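Local coordinates for porin (Rhodobacter blasticus, PDB 3PRN), which forms trimeric outer-membrane channels through which small hydrophilic solutes up to about 0.6 kDa diffuse passively, at residues Q223-G228 and Y240-D245; R32-G37 and K50-W55. The protein carries 1 engineered substitution. All blocks are in the same frame, centred on the assembly; numbering follows the deposited sequence. Where two conformers were deposited one is given.

Contact 1: residues Q223-G228 and Y240-D245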
loop_
_atom_site.group_PDB
_atom_site.type_symbol
_atom_site.label_atom_id
_atom_site.label_comp_id
_atom_site.label_asym_id
_atom_site.label_seq_id
_atom_site.Cartn_x
_atom_site.Cartn_y
_atom_site.Cartn_z
ATOM N N GLN A 223 -4.967 -37.963 12.703
ATOM C CA GLN A 223 -3.835 -37.970 11.781
ATOM C C GLN A 223 -2.536 -38.094 12.517
ATOM O O GLN A 223 -2.295 -37.543 13.587
ATOM C CB GLN A 223 -3.925 -36.578 11.047
ATOM C CG GLN A 223 -2.693 -36.241 10.210
ATOM C CD GLN A 223 -2.837 -34.934 9.445
ATOM O OE1 GLN A 223 -3.694 -34.096 9.711
ATOM N NE2 GLN A 223 -1.961 -34.729 8.446
ATOM N N VAL A 224 -1.582 -38.754 11.876
ATOM C CA VAL A 224 -0.259 -38.856 12.492
ATOM C C VAL A 224 0.755 -38.540 11.408
ATOM O O VAL A 224 0.602 -38.968 10.261
ATOM C CB VAL A 224 -0.101 -40.341 12.923
ATOM C CG1 VAL A 224 1.348 -40.680 13.197
ATOM C CG2 VAL A 224 -0.979 -40.577 14.151
ATOM N N THR A 225 1.760 -37.757 11.776
ATOM C CA THR A 225 2.809 -37.383 10.825
ATOM C C THR A 225 4.149 -37.675 11.521
ATOM O O THR A 225 4.341 -37.241 12.659
ATOM C CB THR A 225 2.739 -35.842 10.528
ATOM O OG1 THR A 225 1.480 -35.640 9.878
ATOM C CG2 THR A 225 3.875 -35.403 9.642
ATOM N N LEU A 226 4.957 -38.398 10.798
ATOM C CA LEU A 226 6.310 -38.740 11.210
ATOM C C LEU A 226 7.262 -38.064 10.230
ATOM O O LEU A 226 7.156 -38.202 9.008
ATOM C CB LEU A 226 6.473 -40.274 11.223
ATOM C CG LEU A 226 7.936 -40.725 11.288
ATOM C CD1 LEU A 226 8.435 -40.470 12.701
ATOM C CD2 LEU A 226 8.020 -42.210 10.903
ATOM N N TYR A 227 8.200 -37.266 10.791
ATOM C CA TYR A 227 9.119 -36.578 9.889
ATOM C C TYR A 227 10.529 -36.526 10.437
ATOM O O TYR A 227 10.770 -36.752 11.623
ATOM C CB TYR A 227 8.654 -35.100 9.663
ATOM C CG TYR A 227 8.788 -34.256 10.924
ATOM C CD1 TYR A 227 7.783 -34.332 11.877
ATOM C CD2 TYR A 227 9.879 -33.451 11.207
ATOM C CE1 TYR A 227 7.808 -33.606 13.050
ATOM C CE2 TYR A 227 9.940 -32.721 12.393
ATOM C CZ TYR A 227 8.916 -32.803 13.302
ATOM O OH TYR A 227 8.930 -32.127 14.526
ATOM N N GLY A 228 11.446 -36.169 9.552
ATOM C CA GLY A 228 12.832 -36.047 9.984
ATOM C C GLY A 228 13.623 -35.164 9.036
ATOM O O GLY A 228 13.237 -34.952 7.877
ATOM N N TYR A 240 8.953 -36.972 5.272
ATOM C CA TYR A 240 7.833 -37.202 6.156
ATOM C C TYR A 240 6.918 -38.289 5.576
ATOM O O TYR A 240 6.958 -38.498 4.359
ATOM C CB TYR A 240 6.944 -35.958 6.442
ATOM C CG TYR A 240 6.172 -35.454 5.240
ATOM C CD1 TYR A 240 4.883 -35.972 4.998
ATOM C CD2 TYR A 240 6.656 -34.475 4.393
ATOM C CE1 TYR A 240 4.129 -35.534 3.922
ATOM C CE2 TYR A 240 5.878 -34.027 3.301
ATOM C CZ TYR A 240 4.633 -34.552 3.074
ATOM O OH TYR A 240 3.818 -34.178 2.010
ATOM N N VAL A 241 6.102 -38.874 6.442
ATOM C CA VAL A 241 5.092 -39.804 6.019
ATOM C C VAL A 241 3.879 -39.372 6.866
ATOM O O VAL A 241 4.138 -38.980 8.017
ATOM C CB VAL A 241 5.429 -41.270 6.372
ATOM C CG1 VAL A 241 4.386 -42.213 5.811
ATOM C CG2 VAL A 241 6.827 -41.616 5.876
ATOM N N SER A 242 2.687 -39.426 6.315
ATOM C CA SER A 242 1.521 -39.031 7.134
ATOM C C SER A 242 0.347 -39.945 6.744
ATOM O O SER A 242 0.219 -40.281 5.562
ATOM C CB SER A 242 1.158 -37.546 6.922
ATOM O OG SER A 242 0.143 -37.038 7.774
ATOM N N ASP A 243 -0.462 -40.288 7.693
ATOM C CA ASP A 243 -1.656 -41.064 7.616
ATOM C C ASP A 243 -2.859 -40.365 8.266
ATOM O O ASP A 243 -2.783 -39.812 9.381
ATOM C CB ASP A 243 -1.569 -42.436 8.342
ATOM C CG ASP A 243 -0.669 -43.348 7.522
ATOM O OD1 ASP A 243 -1.048 -43.723 6.346
ATOM O OD2 ASP A 243 0.473 -43.702 7.985
ATOM N N ILE A 244 -3.990 -40.441 7.580
ATOM C CA ILE A 244 -5.232 -39.934 8.136
ATOM C C ILE A 244 -6.193 -41.121 8.278
ATOM O O ILE A 244 -5.974 -42.158 7.623
ATOM C CB ILE A 244 -5.837 -38.805 7.288
ATOM C CG1 ILE A 244 -6.086 -39.207 5.833
ATOM C CG2 ILE A 244 -4.848 -37.596 7.305
ATOM C CD1 ILE A 244 -6.810 -38.175 4.996
ATOM N N ASP A 245 -7.222 -40.985 9.072
ATOM C CA ASP A 245 -8.252 -41.973 9.266
ATOM C C ASP A 245 -9.269 -42.046 8.127
ATOM O O ASP A 245 -10.032 -43.041 8.138
ATOM C CB ASP A 245 -9.117 -41.699 10.531
ATOM C CG ASP A 245 -8.439 -42.207 11.778
ATOM O OD1 ASP A 245 -7.533 -43.070 11.745
ATOM O OD2 ASP A 245 -8.788 -41.693 12.881
#

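Contact 2: residues R32-G37 and K50-W55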
loop_
_atom_site.group_PDB
_atom_site.type_symbol
_atom_site.label_atom_id
_atom_site.label_comp_id
_atom_site.label_asym_id
_atom_site.label_seq_id
_atom_site.Cartn_x
_atom_site.Cartn_y
_atom_site.Cartn_z
ATOM N N ARG A 32 6.492 -10.583 -0.046
ATOM C CA ARG A 32 5.884 -10.216 1.222
ATOM C C ARG A 32 6.656 -9.021 1.828
ATOM O O ARG A 32 7.900 -9.072 1.990
ATOM C CB ARG A 32 5.892 -11.393 2.242
ATOM C CG ARG A 32 5.361 -10.925 3.617
ATOM C CD ARG A 32 5.503 -12.101 4.633
ATOM N NE ARG A 32 4.443 -13.074 4.373
ATOM C CZ ARG A 32 4.244 -14.214 5.037
ATOM N NH1 ARG A 32 5.038 -14.565 6.069
ATOM N NH2 ARG A 32 3.229 -15.008 4.680
ATOM N N ILE A 33 5.925 -7.951 2.183
ATOM C CA ILE A 33 6.505 -6.832 2.886
ATOM C C ILE A 33 5.776 -6.643 4.212
ATOM O O ILE A 33 4.548 -6.495 4.190
ATOM C CB ILE A 33 6.388 -5.517 2.076
ATOM C CG1 ILE A 33 7.245 -5.550 0.809
ATOM C CG2 ILE A 33 6.848 -4.288 2.864
ATOM C CD1 ILE A 33 6.718 -4.635 -0.290
ATOM N N ASN A 34 6.502 -6.570 5.325
ATOM C CA ASN A 34 5.879 -6.301 6.622
ATOM C C ASN A 34 6.267 -4.855 7.034
ATOM O O ASN A 34 7.462 -4.472 6.937
ATOM C CB ASN A 34 6.399 -7.258 7.690
ATOM C CG ASN A 34 6.078 -8.723 7.402
ATOM O OD1 ASN A 34 4.913 -9.084 7.210
ATOM N ND2 ASN A 34 7.121 -9.542 7.405
ATOM N N ILE A 35 5.298 -4.116 7.509
ATOM C CA ILE A 35 5.569 -2.739 7.966
ATOM C C ILE A 35 5.268 -2.789 9.466
ATOM O O ILE A 35 4.132 -3.120 9.841
ATOM C CB ILE A 35 4.614 -1.776 7.261
ATOM C CG1 ILE A 35 4.785 -1.972 5.744
ATOM C CG2 ILE A 35 4.863 -0.359 7.733
ATOM C CD1 ILE A 35 3.882 -1.015 5.003
ATOM N N VAL A 36 6.277 -2.508 10.273
ATOM C CA VAL A 36 6.099 -2.581 11.728
ATOM C C VAL A 36 6.421 -1.255 12.387
ATOM O O VAL A 36 7.501 -0.678 12.178
ATOM C CB VAL A 36 7.102 -3.658 12.239
ATOM C CG1 VAL A 36 6.985 -3.819 13.759
ATOM C CG2 VAL A 36 6.802 -4.975 11.541
ATOM N N GLY A 37 5.497 -0.689 13.151
ATOM C CA GLY A 37 5.735 0.579 13.855
ATOM C C GLY A 37 5.865 0.187 15.351
ATOM O O GLY A 37 5.040 -0.606 15.855
ATOM N N LYS A 50 1.438 -3.692 13.254
ATOM C CA LYS A 50 1.995 -4.211 12.028
ATOM C C LYS A 50 0.928 -4.328 10.930
ATOM O O LYS A 50 -0.263 -4.597 11.169
ATOM C CB LYS A 50 2.680 -5.514 12.290
ATOM C CG LYS A 50 2.067 -6.765 11.672
ATOM C CD LYS A 50 3.105 -7.902 11.561
ATOM C CE LYS A 50 2.582 -9.263 12.028
ATOM N NZ LYS A 50 3.625 -10.303 12.075
ATOM N N LEU A 51 1.432 -4.115 9.727
ATOM C CA LEU A 51 0.622 -4.218 8.522
ATOM C C LEU A 51 1.425 -5.123 7.547
ATOM O O LEU A 51 2.677 -5.008 7.501
ATOM C CB LEU A 51 0.381 -2.857 7.905
ATOM C CG LEU A 51 -0.605 -2.768 6.762
ATOM C CD1 LEU A 51 -2.029 -3.024 7.239
ATOM C CD2 LEU A 51 -0.542 -1.406 6.093
ATOM N N ARG A 52 0.760 -5.937 6.745
ATOM C CA ARG A 52 1.433 -6.738 5.720
ATOM C C ARG A 52 0.896 -6.410 4.312
ATOM O O ARG A 52 -0.327 -6.200 4.105
ATOM C CB ARG A 52 1.196 -8.242 5.977
ATOM C CG ARG A 52 1.798 -9.205 4.970
ATOM C CD ARG A 52 1.827 -10.644 5.517
ATOM N NE ARG A 52 2.807 -10.708 6.675
ATOM C CZ ARG A 52 2.948 -11.815 7.400
ATOM N NH1 ARG A 52 2.215 -12.935 7.123
ATOM N NH2 ARG A 52 3.832 -11.885 8.380
ATOM N N MET A 53 1.767 -6.374 3.318
ATOM C CA MET A 53 1.430 -6.210 1.911
ATOM C C MET A 53 2.053 -7.450 1.233
ATOM O O MET A 53 3.250 -7.666 1.264
ATOM C CB MET A 53 2.007 -4.944 1.257
ATOM C CG MET A 53 1.294 -3.700 1.883
ATOM S SD MET A 53 2.068 -2.185 1.140
ATOM C CE MET A 53 1.128 -2.187 -0.385
ATOM N N GLN A 54 1.180 -8.388 0.810
ATOM C CA GLN A 54 1.660 -9.600 0.188
ATOM C C GLN A 54 0.998 -9.812 -1.170
ATOM O O GLN A 54 -0.222 -9.669 -1.246
ATOM C CB GLN A 54 1.352 -10.811 1.055
ATOM C CG GLN A 54 1.923 -12.138 0.509
ATOM C CD GLN A 54 1.648 -13.241 1.528
ATOM O OE1 GLN A 54 2.158 -13.103 2.669
ATOM N NE2 GLN A 54 0.890 -14.265 1.171
ATOM N N TRP A 55 1.816 -10.153 -2.155
ATOM C CA TRP A 55 1.329 -10.459 -3.483
ATOM C C TRP A 55 1.730 -11.920 -3.795
ATOM O O TRP A 55 2.868 -12.347 -3.501
ATOM C CB TRP A 55 1.993 -9.502 -4.530
ATOM C CG TRP A 55 1.590 -9.891 -5.943
ATOM C CD1 TRP A 55 0.466 -9.498 -6.622
ATOM C CD2 TRP A 55 2.326 -10.752 -6.831
ATOM N NE1 TRP A 55 0.466 -10.047 -7.870
ATOM C CE2 TRP A 55 1.577 -10.840 -8.033
ATOM C CE3 TRP A 55 3.498 -11.499 -6.714
ATOM C CZ2 TRP A 55 1.977 -11.642 -9.106
ATOM C CZ3 TRP A 55 3.919 -12.281 -7.781
ATOM C CH2 TRP A 55 3.134 -12.346 -8.990
#

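Contact 1: residues Q223-G228 and Y240-D245
The hydroxyl of S242 is the polar hub between the two strands. From Q223, the amide NE2 donates to S242 OG over 3.2 Å, almost straight at 176° and in the plane of the amide. The Q223 chain gets there fully extended, with CG anti to the backbone N (chi1 169°). From T225, OG1 lies 2.9 Å from S242 OG. V224 O also lies close to the hydroxyl, 3.2 Å from S242 OG. Outside the pair, T225 OG1 bonds the backbone oxygen of G108, while the Q223 amide bonds N215, D109 and Q111. With Y240, these inward-facing residues hold the 106-111 segment against the inside of the barrel wall; it probably belongs to the loop that narrows the channel, as in porins generally. An alanine in place of Q223 would probably leave S242 OG without its straight amide donor and lose the bonds to N215, D109 and Q111, though T225 would keep G108.

Strands 223-232 and 235-244 form a beta hairpin of the 16-stranded antiparallel porin barrel, their axes 4.7 Å apart here. V224 with D243 and L226 with V241 are the hydrogen-bonded pairs; V224 N reaches D243 O at 3.0 Å, and V241 N reaches L226 O at 2.9 Å. Side chains of these four residues lie on the barrel's outer surface, where D243 OD1 bonds T251 OG1.

Apolar contact is modest on the inner face. Y227 CB meets Y240 CB at 3.7 Å, after which the two rings part, Y240 sending its OH to Q272 and F107 N. I244 CG2 packs 3.9 Å from Q223 CG.

Contact 2: residues R32-G37 and K50-W55
R32 and R52 stack their guanidiniums across neighbouring strands of a beta hairpin, 25-39 with 46-56, in the wall of the porin barrel. The planes are 11° apart and the centres 3.6 Å, with R52 NH1 over the centre of the R32 group. Such close like charges would probably repel, yet each group is held at its edge by an amide oxygen, N34 OD1 for R52 and Q54 OE1 for R32. Both arginines have CG anti to the backbone N, and a bend at chi3 (-76° in R32) turns each NE toward its oxygen. With N34 and Q54 they lie on the inner face of the barrel, where S119 and Y117 also reach R52, consistent with the charged lining of a porin channel. R52 NH1 bonds S119 OG, and N34 ND2 bonds N5 OD1.

The backbone bonds I33 N to M53 O and I35 N to L51 O are both 2.8 Å.

On the opposite face, the apolar I33, I35, L51 and M53 meet the other two subunits of the trimer: I33 packs on I35 of one neighbouring subunit, I35 on I33 of the other, and M53 on M53 of both.

N34 OD1 takes R52 NE at 2.7 Å in the amide's carbonyl plane, its bond from R52 NH2 being weak. Q54 OE1 instead accepts R32 NE at 2.9 Å and NH2 at 3.0 Å, both from the same face of its carbonyl plane, NE tilted 28° from it.

Each contact pairs the two arms of a hairpin in the same closed 16-stranded barrel, and they follow one another along the chain: contact 2 joins strands 25-39 and 46-56, and contact 1 comes much later, between 223-232 and 235-244. They lie on opposite sides of the chain's centre, with centres 33 Å apart and nearest atoms about 19 Å apart, so neither touches the other. Their outer faces meet different surroundings. The outward side chains of contact 2 pack against the other two subunits, whereas no other chain of the assembly touches contact 1. One wall of the channel thus helps build the trimer, while the other lies away from the subunit interface.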